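Local coordinates for putative Outer membrane protein (Helicobacter pylori, PDB 6GW5), which is the adhesin domain of the outer membrane protein SabA, a lectin-like cell-surface protein that probably attaches the bacterium to host glycans such as Lewis X, at residues A[260-265]-A[341-346]. Residues are numbered along the deposited sequence; the frame is centred on the assembly and turned at random.
Sequences DIYAFA and VAKDVY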
# COMPACT_ATOMS: atom_id res chain seq x y z
N ASP A 260 -4.64 20.03 -7.55
CA ASP A 260 -5.52 19.16 -6.80
C ASP A 260 -5.55 17.75 -7.33
O ASP A 260 -5.54 16.82 -6.57
CB ASP A 260 -6.97 19.69 -6.84
CG ASP A 260 -7.16 20.96 -6.00
OD1 ASP A 260 -6.22 21.37 -5.24
OD2 ASP A 260 -8.26 21.54 -6.13
N ILE A 261 -5.65 17.59 -8.63
CA ILE A 261 -5.69 16.28 -9.18
C ILE A 261 -4.42 15.49 -8.81
O ILE A 261 -4.44 14.29 -8.60
CB ILE A 261 -5.95 16.31 -10.72
CG1 ILE A 261 -6.46 14.94 -11.22
CG2 ILE A 261 -4.72 16.77 -11.51
CD1 ILE A 261 -6.97 14.89 -12.65
N TYR A 262 -3.30 16.18 -8.78
CA TYR A 262 -2.05 15.50 -8.50
C TYR A 262 -1.95 15.06 -7.05
O TYR A 262 -1.57 13.97 -6.77
CB TYR A 262 -0.93 16.43 -8.81
CG TYR A 262 0.43 15.89 -8.52
CD1 TYR A 262 0.86 14.73 -9.09
CD2 TYR A 262 1.28 16.59 -7.73
CE1 TYR A 262 2.14 14.25 -8.81
CE2 TYR A 262 2.54 16.13 -7.46
CZ TYR A 262 2.97 14.97 -8.02
OH TYR A 262 4.22 14.55 -7.71
N ALA A 263 -2.34 15.94 -6.16
CA ALA A 263 -2.46 15.61 -4.76
C ALA A 263 -3.45 14.47 -4.58
O ALA A 263 -3.19 13.52 -3.85
CB ALA A 263 -2.94 16.84 -3.98
N PHE A 264 -4.58 14.56 -5.26
CA PHE A 264 -5.63 13.54 -5.17
C PHE A 264 -5.08 12.19 -5.60
O PHE A 264 -5.25 11.20 -4.92
CB PHE A 264 -6.78 13.97 -6.03
CG PHE A 264 -7.98 13.12 -5.94
CD1 PHE A 264 -8.63 12.97 -4.75
CD2 PHE A 264 -8.53 12.54 -7.09
CE1 PHE A 264 -9.78 12.21 -4.69
CE2 PHE A 264 -9.67 11.80 -7.03
CZ PHE A 264 -10.30 11.62 -5.83
N ALA A 265 -4.41 12.17 -6.75
CA ALA A 265 -3.83 10.93 -7.25
C ALA A 265 -2.77 10.34 -6.29
O ALA A 265 -2.78 9.14 -6.04
CB ALA A 265 -3.24 11.15 -8.62
N VAL A 341 -0.84 10.20 -15.41
CA VAL A 341 -1.51 11.23 -16.17
C VAL A 341 -1.67 12.47 -15.32
O VAL A 341 -1.48 13.60 -15.80
CB VAL A 341 -2.86 10.72 -16.65
CG1 VAL A 341 -3.73 11.85 -17.17
CG2 VAL A 341 -2.64 9.68 -17.74
N ALA A 342 -1.99 12.29 -14.05
CA ALA A 342 -2.12 13.47 -13.20
C ALA A 342 -0.80 14.19 -13.06
O ALA A 342 -0.78 15.39 -12.95
CB ALA A 342 -2.68 13.10 -11.84
N LYS A 343 0.31 13.49 -13.12
CA LYS A 343 1.63 14.09 -13.03
C LYS A 343 1.83 14.93 -14.24
O LYS A 343 2.25 16.03 -14.17
CB LYS A 343 2.69 13.00 -12.96
CG LYS A 343 3.81 13.25 -12.02
CD LYS A 343 4.82 12.14 -12.12
CE LYS A 343 6.28 12.60 -12.05
NZ LYS A 343 6.54 13.93 -11.44
N ASP A 344 1.52 14.38 -15.39
CA ASP A 344 1.58 15.16 -16.66
C ASP A 344 0.75 16.43 -16.62
O ASP A 344 1.21 17.49 -17.05
CB ASP A 344 1.17 14.32 -17.87
CG ASP A 344 2.24 13.30 -18.28
OD1 ASP A 344 3.45 13.56 -18.07
OD2 ASP A 344 1.86 12.22 -18.78
N VAL A 345 -0.43 16.35 -16.03
CA VAL A 345 -1.23 17.56 -15.86
C VAL A 345 -0.55 18.56 -14.91
O VAL A 345 -0.46 19.75 -15.23
CB VAL A 345 -2.65 17.25 -15.37
CG1 VAL A 345 -3.43 18.52 -15.07
CG2 VAL A 345 -3.38 16.44 -16.43
N TYR A 346 -0.03 18.08 -13.79
CA TYR A 346 0.68 18.95 -12.85
C TYR A 346 1.90 19.56 -13.51
O TYR A 346 2.25 20.70 -13.24
CB TYR A 346 1.08 18.16 -11.58
CG TYR A 346 1.75 18.92 -10.43
CD1 TYR A 346 1.01 19.62 -9.49
CD2 TYR A 346 3.13 18.86 -10.25
CE1 TYR A 346 1.62 20.30 -8.44
CE2 TYR A 346 3.78 19.52 -9.21
CZ TYR A 346 3.02 20.24 -8.31
OH TYR A 346 3.64 20.89 -7.28
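Tyr262 and Tyr346 lay their rings face to face where two roughly antiparallel helix segments, 260-265 and 341-346, pass each other with their axes 8.4 Å apart. The ring centroids are 4.3 Å from each other and the planes are tilted by 27°, a stack in which Tyr262 CD2 sits 3.5 Å above the centre of the Tyr346 ring. In both tyrosines CG is anti to the backbone N (chi1 178° and -176°). Tyrosine suits this partly buried place: its flat, apolar faces stack broadly while the hydroxyl is carried at the far tip of the ring.

The close packing continues from the stack to Ala342, whose CB meets Ala265 CB at 3.8 Å; a side chain this small allows the backbones to come close, Tyr262 CA to Ala342 CA being 5.1 Å. Ile261 CG2 then touches Val345 CG1 at 4.2 Å, two branched apolar groups filling the side away from the tyrosines.

The looser, solvent-facing side belongs to exposed Lys343, whose CG lies 3.8 Å from Tyr262 CE1. Its methylenes run alongside the phenol, and a long chain lets the charged end stay in solvent.

Within the elongated helical adhesin domain, the contact joins helix 255-283 to the C-terminal end of helix 317-346. Helix 35-54 packs against both, receiving Phe264 on Leu45 and Val345 on Val38, while Asp344 hydrogen-bonds to Ser28 and Asn31 of helix 3-32.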